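Long-range contacts in A putative transcriptional regulator (Rhodococcus sp., PDB 2HKU), which probably acts as a TetR-family transcriptional regulator, binding DNA through a helix-turn-helix motif at regulatory regions of its target genes: residues A[70-75]-A[112-117]; A[23-28]-A[47-52]; A[98-103]-A[166-171]. One frame throughout, in Å; residues are numbered along the deposited sequence.

Contact 1. Residues A[70-75]-A[112-117]; sequences VACAAV and ELFTSA. With EDO (1,2-ethanediol), chain H.
Leu113 meets helix 63-87 first: its CD2 branch lies 4.0 Å from Val70 CG1, while its CG rests 3.8 Å from Ala71 CB. A branched aliphatic chain suits this place, since one methyl touches Val70 while the branch point covers the small alanine. Next comes Phe114, whose CG stands anti to the backbone N (chi1 176°), beside Val75; the ring beyond it meets Val75 at a face and Cys72 at its edge. Val75 CG1 sits over that face, displaced toward the rim, in a CH-pi contact 3.8 Å from the ring centroid. Cys72 SG approaches the same ring 3.8 Å from Phe114 CE1, as a sulfur-aromatic contact. An alanine in place of Phe114 would probably leave Val75 CG1 and Cys72 SG without their aromatic partner and open a gap beside Thr134 and Ile131 of helix 125-152. Ser116 lies at the subunit interface, beside Leu119 of the second subunit; its carbonyl O accepts a bond from O2 of an ethanediol at 3.1 Å, and the diol also bonds Ser116 O of the second subunit. Last, Ala117 CB presses on Ala71 CB at 3.5 Å, tighter than usual for two methyl groups. Such small residues let the helix axes approach to 8.1 Å, running roughly antiparallel at 143°. No hydrogen bond joins the two segments, so close packing of buried apolar groups, with Phe114 contributing the most buried surface, holds helix 63-87, which follows the predicted helix-turn-helix, against helix 108-120.

Contact 2. Residues A[23-28]-A[47-52]; sequences DALFTA and AAAGAH
On the helix that brings Ala24 and Ala28 against Ala49, the carbonyl O of Asp23 is gripped twice by one residue. Thr27 N reaches it at 3.0 Å as the ordinary helical bond, and Thr27 OG1 at 3.2 Å from the opposite face of the carbonyl plane. Threonine suits this exposed turn because its hydroxyl can fold back onto the backbone of its own helix. Across the contact, Ala49 CB settles 3.5 Å from Ala24 O and also lies against the CB atoms of Ala24 and Ala28. Ala28 CB meets Ala48 CB at 3.7 Å, methyl against methyl. Leu25 is the one long apolar chain here. Its CG stands anti to the carbonyl carbon (chi1 -83°), and beyond it CD2 comes within 3.8 Å of Ala51 CB and touches Ala49 CB as well. The same leucine packs on Gln55 and Val56 of helix 53-60, so it spans both helices of the predicted helix-turn-helix. Between Ala49 and Ala51 the chain turns at Gly50, in a Schellman motif whose positive phi (62°) favours glycine. His52 then stands at the N-cap of helix 53-60, its ND1 bonded to Asn54 N, while Gln55 OE1 bonds His52 N. With no hydrogen bond between the segments, their fit rests largely on alanine methyls, with Leu25 as the one longer chain, and the CA atoms of Ala24 and Ala49 approach to 5.1 Å. The polar bonds described are local: those of Thr27 stay within helix 21-36, while the Gly50 turn and the His52 cap shape the junction leading to helix 53-60.

Contact 3. Residues A[98-103]-A[166-171]; sequences KLVGSL and KAFWSA. With EDO (1,2-ethanediol), chain D.
The Phe168 ring takes Val100 CG2 in plane at its edge, 3.8 Å from CE1, and Leu103 CD1 at the edge too, 3.8 Å from CZ. Leu99 CD2 comes in obliquely to the same CZ at 3.6 Å. Phe168 CE2 itself lies above one face of the Trp169 ring, displaced toward its rim. The indole edge turns to a bound ethanediol: Trp169 NE1 donates to its O2 at 2.9 Å, through a bent N-H···O angle of 142°. Leu103 and Trp169 cross at about a right angle, with CD1 4.0 Å from CH2. With the helix axes 12.4 Å apart, the large side chains of Phe168 and Trp169 bridge the distance; CG of Phe168, anti to the backbone N (chi1 175°), starts the ring toward helix 92-104. The diol, probably from the crystallisation liquor, is also held by Glu83, Ser141 and Leu146 N. A diol held by polar groups beside a lining of apolar and aromatic side chains is consistent with, though it does not prove, the interior ligand pocket that many TetR-family regulators carry in their all-helical C-terminal domain.

In the fold
Contacts 1 and 3 are buried, whereas contact 2 lies at the surface, its centre about 23 Å from that of the chain. Contact 2 stays within the predicted DNA-binding region and is made chiefly of alanine methyls. Contact 1 joins that region to the C-terminal part, and adds an aromatic ring and a sulfur to its small residues. Contact 3, wholly C-terminal, spans widely spaced helices with large side chains and holds a diol. Phe26 of segment 23-28 packs on Val70 and Ala73, so contacts 1 and 2 touch through helix 63-87. That helix also covers Leu99 and Leu103 of contact 3, while helix 161-181 backs Phe114; contacts 1 and 3 both reach the second subunit.

Contact 1. Residues A[70-75]-A[112-117]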
ATOM      1  N   VAL A  70      13.356   3.837  12.528  1.00 24.26           N
ATOM      2  CA  VAL A  70      13.990   2.767  11.730  1.00 24.19           C
ATOM      3  C   VAL A  70      13.308   2.600  10.366  1.00 23.66           C
ATOM      4  O   VAL A  70      14.003   2.402   9.299  1.00 22.22           O
ATOM      5  CB  VAL A  70      13.987   1.416  12.551  1.00 24.01           C
ATOM      6  CG1 VAL A  70      14.188   0.204  11.686  1.00 25.00           C
ATOM      7  CG2 VAL A  70      15.002   1.470  13.720  1.00 28.06           C
ATOM      8  N   ALA A  71      11.945   2.649  10.381  1.00 21.76           N
ATOM      9  CA  ALA A  71      11.161   2.401   9.186  1.00 22.21           C
ATOM     10  C   ALA A  71      11.340   3.525   8.164  1.00 21.98           C
ATOM     11  O   ALA A  71      11.551   3.284   6.997  1.00 22.42           O
ATOM     12  CB  ALA A  71       9.646   2.209   9.546  1.00 21.42           C
ATOM     13  N   CYS A  72      11.260   4.760   8.634  1.00 20.43           N
ATOM     14  CA  CYS A  72      11.575   5.912   7.846  1.00 21.15           C
ATOM     15  C   CYS A  72      13.013   5.899   7.226  1.00 19.18           C
ATOM     16  O   CYS A  72      13.140   6.142   6.063  1.00 22.98           O
ATOM     17  CB  CYS A  72      11.380   7.154   8.694  1.00 17.51           C
ATOM     18  SG  CYS A  72       9.507   7.365   9.021  1.00 23.09           S
ATOM     19  N   ALA A  73      14.054   5.751   8.018  1.00 22.80           N
ATOM     20  CA  ALA A  73      15.477   5.593   7.507  1.00 22.01           C
ATOM     21  C   ALA A  73      15.624   4.475   6.507  1.00 22.53           C
ATOM     22  O   ALA A  73      16.185   4.666   5.429  1.00 24.95           O
ATOM     23  CB  ALA A  73      16.428   5.441   8.637  1.00 24.18           C
ATOM     24  N   ALA A  74      15.014   3.321   6.784  1.00 23.12           N
ATOM     25  CA  ALA A  74      14.993   2.206   5.804  1.00 21.92           C
ATOM     26  C   ALA A  74      14.428   2.532   4.466  1.00 20.84           C
ATOM     27  O   ALA A  74      15.026   2.268   3.438  1.00 21.62           O
ATOM     28  CB  ALA A  74      14.292   0.925   6.411  1.00 22.72           C
ATOM     29  N   VAL A  75      13.230   3.101   4.404  1.00 20.21           N
ATOM     30  CA  VAL A  75      12.696   3.455   3.122  1.00 18.54           C
ATOM     31  C   VAL A  75      13.430   4.616   2.394  1.00 19.21           C
ATOM     32  O   VAL A  75      13.474   4.648   1.159  1.00 21.47           O
ATOM     33  CB  VAL A  75      11.087   3.773   3.170  1.00 15.34           C
ATOM     34  CG1 VAL A  75      10.798   5.216   3.769  1.00 16.06           C
ATOM     35  CG2 VAL A  75      10.542   3.674   1.797  1.00 18.06           C
ATOM     36  N   GLU A 112       8.167  -2.145   2.779  1.00 23.86           N
ATOM     37  CA  GLU A 112       7.156  -2.877   3.534  1.00 23.92           C
ATOM     38  C   GLU A 112       7.182  -2.500   5.034  1.00 22.54           C
ATOM     39  O   GLU A 112       6.132  -2.206   5.638  1.00 23.52           O
ATOM     40  CB  GLU A 112       7.305  -4.377   3.308  1.00 24.19           C
ATOM     41  CG  GLU A 112       6.432  -5.198   4.241  1.00 27.71           C
ATOM     42  CD  GLU A 112       6.727  -6.682   4.181  1.00 36.21           C
ATOM     43  OE1 GLU A 112       7.437  -7.163   3.221  1.00 36.91           O
ATOM     44  OE2 GLU A 112       6.240  -7.355   5.109  1.00 35.79           O
ATOM     45  N   LEU A 113       8.344  -2.423   5.646  1.00 20.79           N
ATOM     46  CA  LEU A 113       8.404  -1.829   6.980  1.00 22.60           C
ATOM     47  C   LEU A 113       7.796  -0.415   7.119  1.00 21.49           C
ATOM     48  O   LEU A 113       7.128  -0.097   8.148  1.00 21.32           O
ATOM     49  CB  LEU A 113       9.854  -1.757   7.466  1.00 23.35           C
ATOM     50  CG  LEU A 113      10.204  -1.529   8.897  1.00 25.42           C
ATOM     51  CD1 LEU A 113       9.564  -2.712   9.679  1.00 28.53           C
ATOM     52  CD2 LEU A 113      11.730  -1.586   9.024  1.00 26.79           C
ATOM     53  N   PHE A 114       8.024   0.446   6.123  1.00 20.92           N
ATOM     54  CA  PHE A 114       7.571   1.809   6.225  1.00 20.11           C
ATOM     55  C   PHE A 114       6.039   1.805   6.049  1.00 20.87           C
ATOM     56  O   PHE A 114       5.350   2.580   6.706  1.00 20.03           O
ATOM     57  CB  PHE A 114       8.174   2.637   5.079  1.00 20.90           C
ATOM     58  CG  PHE A 114       7.675   4.069   5.047  1.00 23.14           C
ATOM     59  CD1 PHE A 114       7.865   4.922   6.139  1.00 20.84           C
ATOM     60  CD2 PHE A 114       7.051   4.565   3.887  1.00 22.89           C
ATOM     61  CE1 PHE A 114       7.426   6.257   6.100  1.00 27.01           C
ATOM     62  CE2 PHE A 114       6.643   5.888   3.810  1.00 23.67           C
ATOM     63  CZ  PHE A 114       6.774   6.760   4.905  1.00 24.19           C
ATOM     64  N   THR A 115       5.514   0.972   5.135  1.00 21.81           N
ATOM     65  CA  THR A 115       4.021   0.754   5.066  1.00 22.17           C
ATOM     66  C   THR A 115       3.424   0.300   6.429  1.00 21.50           C
ATOM     67  O   THR A 115       2.329   0.793   6.826  1.00 23.82           O
ATOM     68  CB  THR A 115       3.540  -0.177   3.837  1.00 20.26           C
ATOM     69  OG1 THR A 115       3.933  -1.538   4.065  1.00 26.39           O
ATOM     70  CG2 THR A 115       4.069   0.330   2.553  1.00 16.62           C
ATOM     71  N   SER A 116       4.123  -0.586   7.154  1.00 20.54           N
ATOM     72  CA  SER A 116       3.672  -1.029   8.499  1.00 22.07           C
ATOM     73  C   SER A 116       3.734   0.095   9.469  1.00 21.65           C
ATOM     74  O   SER A 116       2.757   0.324  10.280  1.00 21.96           O
ATOM     75  CB  SER A 116       4.450  -2.213   9.046  1.00 22.48           C
ATOM     76  OG  SER A 116       4.139  -3.288   8.172  1.00 29.51           O
ATOM     77  N   ALA A 117       4.822   0.861   9.362  1.00 20.81           N
ATOM     78  CA  ALA A 117       4.899   2.089  10.167  1.00 22.72           C
ATOM     79  C   ALA A 117       3.728   3.097   9.899  1.00 22.83           C
ATOM     80  O   ALA A 117       3.236   3.694  10.856  1.00 22.65           O
ATOM     81  CB  ALA A 117       6.236   2.812  10.028  1.00 22.55           C
TER
HETATM   82  C1  EDO H 306      -0.017  -4.230  10.053  1.00 38.67           C
HETATM   83  O1  EDO H 306      -0.301  -5.691  10.058  1.00 29.18           O
HETATM   84  C2  EDO H 306       1.421  -3.664  10.289  1.00 38.35           C
HETATM   85  O2  EDO H 306       1.376  -2.312  10.965  1.00 43.25           O

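Contact 2. Residues A[23-28]-A[47-52]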
ATOM      1  N   ASP A  23      23.764   4.450  17.773  1.00 45.07           N
ATOM      2  CA  ASP A  23      23.981   3.741  16.504  1.00 44.32           C
ATOM      3  C   ASP A  23      23.877   2.203  16.609  1.00 42.48           C
ATOM      4  O   ASP A  23      23.334   1.535  15.688  1.00 41.16           O
ATOM      5  CB  ASP A  23      25.314   4.115  15.823  1.00 45.57           C
ATOM      6  CG  ASP A  23      25.422   5.590  15.479  1.00 49.83           C
ATOM      7  OD1 ASP A  23      24.390   6.258  15.200  1.00 53.32           O
ATOM      8  OD2 ASP A  23      26.578   6.089  15.465  1.00 53.55           O
ATOM      9  N   ALA A  24      24.374   1.655  17.725  1.00 40.52           N
ATOM     10  CA  ALA A  24      24.302   0.210  17.952  1.00 39.63           C
ATOM     11  C   ALA A  24      22.826  -0.251  17.983  1.00 37.04           C
ATOM     12  O   ALA A  24      22.461  -1.246  17.380  1.00 38.02           O
ATOM     13  CB  ALA A  24      25.055  -0.215  19.263  1.00 39.56           C
ATOM     14  N   LEU A  25      22.014   0.492  18.701  1.00 35.63           N
ATOM     15  CA  LEU A  25      20.556   0.239  18.806  1.00 34.43           C
ATOM     16  C   LEU A  25      19.848   0.306  17.438  1.00 32.77           C
ATOM     17  O   LEU A  25      19.105  -0.621  17.011  1.00 29.61           O
ATOM     18  CB  LEU A  25      19.948   1.233  19.800  1.00 33.84           C
ATOM     19  CG  LEU A  25      20.081   0.815  21.259  1.00 35.48           C
ATOM     20  CD1 LEU A  25      19.583   1.951  22.138  1.00 37.24           C
ATOM     21  CD2 LEU A  25      19.250  -0.447  21.547  1.00 38.82           C
ATOM     22  N   PHE A  26      20.197   1.365  16.714  1.00 32.51           N
ATOM     23  CA  PHE A  26      19.603   1.625  15.427  1.00 32.94           C
ATOM     24  C   PHE A  26      19.863   0.512  14.465  1.00 32.43           C
ATOM     25  O   PHE A  26      18.948   0.017  13.815  1.00 32.11           O
ATOM     26  CB  PHE A  26      20.005   2.994  14.888  1.00 32.73           C
ATOM     27  CG  PHE A  26      18.980   3.572  13.903  1.00 35.68           C
ATOM     28  CD1 PHE A  26      17.884   4.286  14.368  1.00 37.61           C
ATOM     29  CD2 PHE A  26      19.118   3.395  12.522  1.00 37.27           C
ATOM     30  CE1 PHE A  26      16.960   4.820  13.482  1.00 39.23           C
ATOM     31  CE2 PHE A  26      18.177   3.946  11.638  1.00 34.94           C
ATOM     32  CZ  PHE A  26      17.140   4.651  12.111  1.00 33.51           C
ATOM     33  N   THR A  27      21.122   0.068  14.386  1.00 33.01           N
ATOM     34  CA  THR A  27      21.497  -1.048  13.531  1.00 32.86           C
ATOM     35  C   THR A  27      20.816  -2.360  13.913  1.00 31.28           C
ATOM     36  O   THR A  27      20.364  -3.059  13.055  1.00 31.54           O
ATOM     37  CB  THR A  27      23.079  -1.212  13.520  1.00 33.91           C
ATOM     38  OG1 THR A  27      23.626  -0.017  12.926  1.00 38.91           O
ATOM     39  CG2 THR A  27      23.535  -2.417  12.715  1.00 37.63           C
ATOM     40  N   ALA A  28      20.794  -2.710  15.203  1.00 30.54           N
ATOM     41  CA  ALA A  28      20.257  -3.979  15.609  1.00 29.95           C
ATOM     42  C   ALA A  28      18.761  -3.909  15.280  1.00 28.68           C
ATOM     43  O   ALA A  28      18.210  -4.810  14.675  1.00 28.23           O
ATOM     44  CB  ALA A  28      20.450  -4.153  17.073  1.00 28.54           C
ATOM     45  N   ALA A  47      19.915  -6.890  23.489  1.00 41.28           N
ATOM     46  CA  ALA A  47      20.900  -8.011  23.531  1.00 42.75           C
ATOM     47  C   ALA A  47      21.805  -7.946  22.285  1.00 43.57           C
ATOM     48  O   ALA A  47      23.046  -7.952  22.410  1.00 44.41           O
ATOM     49  CB  ALA A  47      20.203  -9.407  23.681  1.00 42.08           C
ATOM     50  N   ALA A  48      21.183  -7.793  21.103  1.00 43.21           N
ATOM     51  CA  ALA A  48      21.875  -7.583  19.856  1.00 43.25           C
ATOM     52  C   ALA A  48      22.798  -6.365  19.898  1.00 44.05           C
ATOM     53  O   ALA A  48      23.910  -6.405  19.361  1.00 44.87           O
ATOM     54  CB  ALA A  48      20.900  -7.471  18.699  1.00 43.47           C
ATOM     55  N   ALA A  49      22.370  -5.280  20.524  1.00 43.23           N
ATOM     56  CA  ALA A  49      23.174  -4.086  20.483  1.00 43.29           C
ATOM     57  C   ALA A  49      24.257  -3.973  21.588  1.00 44.14           C
ATOM     58  O   ALA A  49      25.009  -2.991  21.606  1.00 45.13           O
ATOM     59  CB  ALA A  49      22.254  -2.850  20.495  1.00 42.71           C
ATOM     60  N   GLY A  50      24.320  -4.912  22.530  1.00 44.54           N
ATOM     61  CA  GLY A  50      25.143  -4.711  23.754  1.00 45.10           C
ATOM     62  C   GLY A  50      24.669  -3.524  24.582  1.00 45.74           C
ATOM     63  O   GLY A  50      25.460  -2.838  25.259  1.00 46.16           O
ATOM     64  N   ALA A  51      23.359  -3.263  24.519  1.00 45.36           N
ATOM     65  CA  ALA A  51      22.737  -2.088  25.168  1.00 44.50           C
ATOM     66  C   ALA A  51      21.845  -2.480  26.336  1.00 44.75           C
ATOM     67  O   ALA A  51      21.330  -3.610  26.422  1.00 43.87           O
ATOM     68  CB  ALA A  51      21.941  -1.260  24.161  1.00 44.62           C
ATOM     69  N   HIS A  52      21.696  -1.545  27.262  1.00 44.97           N
ATOM     70  CA  HIS A  52      20.789  -1.736  28.360  1.00 45.11           C
ATOM     71  C   HIS A  52      19.420  -1.239  27.883  1.00 44.99           C
ATOM     72  O   HIS A  52      19.336  -0.211  27.205  1.00 46.52           O
ATOM     73  CB  HIS A  52      21.289  -0.961  29.571  1.00 45.75           C
ATOM     74  CG  HIS A  52      20.503  -1.219  30.813  1.00 47.02           C
ATOM     75  ND1 HIS A  52      19.263  -0.664  31.037  1.00 48.93           N
ATOM     76  CD2 HIS A  52      20.768  -1.990  31.891  1.00 50.55           C
ATOM     77  CE1 HIS A  52      18.794  -1.084  32.199  1.00 48.91           C
ATOM     78  NE2 HIS A  52      19.693  -1.880  32.745  1.00 50.99           N
TER

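Contact 3. Residues A[98-103]-A[166-171]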
ATOM      1  N   LYS A  98      16.076  -0.548 -13.475  1.00 32.51           N
ATOM      2  CA  LYS A  98      16.960  -0.595 -12.367  1.00 29.80           C
ATOM      3  C   LYS A  98      16.275   0.094 -11.136  1.00 26.21           C
ATOM      4  O   LYS A  98      16.318  -0.394 -10.064  1.00 24.85           O
ATOM      5  CB  LYS A  98      18.231   0.161 -12.768  1.00 30.31           C
ATOM      6  CG  LYS A  98      19.391  -0.748 -13.306  1.00 33.17           C
ATOM      7  CD  LYS A  98      20.403   0.161 -14.148  1.00 32.09           C
ATOM      8  CE  LYS A  98      21.382  -0.753 -14.974  1.00 31.93           C
ATOM      9  NZ  LYS A  98      21.989  -1.689 -14.057  1.00 32.63           N
ATOM     10  N   LEU A  99      15.712   1.252 -11.326  1.00 27.52           N
ATOM     11  CA  LEU A  99      15.143   1.955 -10.174  1.00 26.06           C
ATOM     12  C   LEU A  99      13.984   1.099  -9.601  1.00 24.67           C
ATOM     13  O   LEU A  99      14.017   0.732  -8.472  1.00 23.81           O
ATOM     14  CB  LEU A  99      14.760   3.352 -10.567  1.00 26.93           C
ATOM     15  CG  LEU A  99      14.533   4.382  -9.425  1.00 27.71           C
ATOM     16  CD1 LEU A  99      14.597   5.791 -10.024  1.00 24.58           C
ATOM     17  CD2 LEU A  99      13.161   4.156  -8.796  1.00 25.95           C
ATOM     18  N   VAL A 100      13.057   0.683 -10.447  1.00 26.71           N
ATOM     19  CA  VAL A 100      11.847  -0.114 -10.032  1.00 26.48           C
ATOM     20  C   VAL A 100      12.214  -1.462  -9.540  1.00 26.52           C
ATOM     21  O   VAL A 100      11.817  -1.907  -8.462  1.00 27.12           O
ATOM     22  CB  VAL A 100      10.837  -0.161 -11.234  1.00 26.42           C
ATOM     23  CG1 VAL A 100       9.627  -0.984 -10.912  1.00 24.48           C
ATOM     24  CG2 VAL A 100      10.444   1.221 -11.595  1.00 28.50           C
ATOM     25  N   GLY A 101      13.086  -2.153 -10.295  1.00 29.08           N
ATOM     26  CA  GLY A 101      13.634  -3.409  -9.791  1.00 24.52           C
ATOM     27  C   GLY A 101      14.282  -3.353  -8.449  1.00 25.66           C
ATOM     28  O   GLY A 101      14.201  -4.319  -7.700  1.00 24.38           O
ATOM     29  N   SER A 102      14.955  -2.253  -8.109  1.00 24.60           N
ATOM     30  CA  SER A 102      15.551  -2.121  -6.746  1.00 25.11           C
ATOM     31  C   SER A 102      14.504  -2.000  -5.638  1.00 24.80           C
ATOM     32  O   SER A 102      14.532  -2.714  -4.610  1.00 26.59           O
ATOM     33  CB  SER A 102      16.438  -0.841  -6.651  1.00 23.57           C
ATOM     34  OG  SER A 102      17.205  -0.872  -5.447  1.00 23.97           O
ATOM     35  N   LEU A 103      13.595  -1.053  -5.827  1.00 26.38           N
ATOM     36  CA  LEU A 103      12.509  -0.856  -4.813  1.00 26.48           C
ATOM     37  C   LEU A 103      11.653  -2.118  -4.667  1.00 25.43           C
ATOM     38  O   LEU A 103      11.320  -2.449  -3.600  1.00 25.72           O
ATOM     39  CB  LEU A 103      11.635   0.351  -5.202  1.00 25.26           C
ATOM     40  CG  LEU A 103      12.377   1.688  -5.119  1.00 25.82           C
ATOM     41  CD1 LEU A 103      11.435   2.685  -5.666  1.00 22.18           C
ATOM     42  CD2 LEU A 103      12.866   1.986  -3.629  1.00 24.74           C
ATOM     43  N   LYS A 166       3.789  11.177  -6.869  1.00 20.35           N
ATOM     44  CA  LYS A 166       2.908  10.494  -5.956  1.00 22.08           C
ATOM     45  C   LYS A 166       2.261   9.270  -6.591  1.00 21.29           C
ATOM     46  O   LYS A 166       1.969   8.325  -5.899  1.00 21.64           O
ATOM     47  CB  LYS A 166       1.806  11.456  -5.455  1.00 23.57           C
ATOM     48  CG  LYS A 166       2.374  12.603  -4.528  1.00 24.39           C
ATOM     49  CD  LYS A 166       1.304  13.644  -4.250  1.00 27.15           C
ATOM     50  CE  LYS A 166       1.849  14.693  -3.191  1.00 32.53           C
ATOM     51  NZ  LYS A 166       0.555  15.371  -2.646  1.00 38.80           N
ATOM     52  N   ALA A 167       1.990   9.325  -7.897  1.00 18.67           N
ATOM     53  CA  ALA A 167       1.475   8.162  -8.642  1.00 20.90           C
ATOM     54  C   ALA A 167       2.490   7.073  -8.696  1.00 20.44           C
ATOM     55  O   ALA A 167       2.157   5.884  -8.560  1.00 21.57           O
ATOM     56  CB  ALA A 167       1.073   8.583 -10.087  1.00 20.01           C
ATOM     57  N   PHE A 168       3.755   7.453  -8.818  1.00 18.85           N
ATOM     58  CA  PHE A 168       4.854   6.473  -8.789  1.00 19.05           C
ATOM     59  C   PHE A 168       4.959   5.850  -7.333  1.00 18.46           C
ATOM     60  O   PHE A 168       4.947   4.645  -7.139  1.00 19.57           O
ATOM     61  CB  PHE A 168       6.205   7.105  -9.161  1.00 18.95           C
ATOM     62  CG  PHE A 168       7.409   6.077  -9.017  1.00 21.24           C
ATOM     63  CD1 PHE A 168       7.648   5.135 -10.011  1.00 21.83           C
ATOM     64  CD2 PHE A 168       8.228   6.074  -7.875  1.00 20.17           C
ATOM     65  CE1 PHE A 168       8.735   4.189  -9.872  1.00 16.68           C
ATOM     66  CE2 PHE A 168       9.298   5.195  -7.670  1.00 23.27           C
ATOM     67  CZ  PHE A 168       9.543   4.182  -8.662  1.00 18.17           C
ATOM     68  N   TRP A 169       5.066   6.686  -6.317  1.00 18.06           N
ATOM     69  CA  TRP A 169       5.173   6.154  -4.961  1.00 18.19           C
ATOM     70  C   TRP A 169       3.968   5.303  -4.461  1.00 18.54           C
ATOM     71  O   TRP A 169       4.168   4.324  -3.767  1.00 17.85           O
ATOM     72  CB  TRP A 169       5.605   7.251  -3.947  1.00 18.32           C
ATOM     73  CG  TRP A 169       7.153   7.359  -3.961  1.00 20.66           C
ATOM     74  CD1 TRP A 169       7.911   8.340  -4.562  1.00 23.30           C
ATOM     75  CD2 TRP A 169       8.058   6.409  -3.426  1.00 18.90           C
ATOM     76  NE1 TRP A 169       9.262   8.026  -4.429  1.00 22.74           N
ATOM     77  CE2 TRP A 169       9.362   6.845  -3.729  1.00 24.13           C
ATOM     78  CE3 TRP A 169       7.891   5.177  -2.743  1.00 18.82           C
ATOM     79  CZ2 TRP A 169      10.490   6.110  -3.360  1.00 22.64           C
ATOM     80  CZ3 TRP A 169       9.026   4.467  -2.355  1.00 23.05           C
ATOM     81  CH2 TRP A 169      10.297   4.968  -2.597  1.00 20.14           C
ATOM     82  N   SER A 170       2.740   5.766  -4.671  1.00 16.96           N
ATOM     83  CA  SER A 170       1.590   4.945  -4.193  1.00 19.64           C
ATOM     84  C   SER A 170       1.445   3.607  -4.900  1.00 18.65           C
ATOM     85  O   SER A 170       1.093   2.639  -4.263  1.00 18.62           O
ATOM     86  CB  SER A 170       0.304   5.705  -4.345  1.00 20.00           C
ATOM     87  OG  SER A 170       0.225   6.166  -5.661  1.00 27.73           O
ATOM     88  N   ALA A 171       1.802   3.545  -6.196  1.00 20.39           N
ATOM     89  CA  ALA A 171       1.997   2.224  -6.926  1.00 20.90           C
ATOM     90  C   ALA A 171       3.063   1.326  -6.248  1.00 20.75           C
ATOM     91  O   ALA A 171       2.853   0.122  -5.986  1.00 19.41           O
ATOM     92  CB  ALA A 171       2.389   2.462  -8.438  1.00 22.10           C
TER
HETATM   93  C1  EDO D 302      11.985   7.804  -7.854  1.00 27.62           C
HETATM   94  O1  EDO D 302      13.203   8.571  -8.088  1.00 29.15           O
HETATM   95  C2  EDO D 302      12.203   7.263  -6.462  1.00 20.03           C
HETATM   96  O2  EDO D 302      11.912   8.392  -5.598  1.00 27.68           O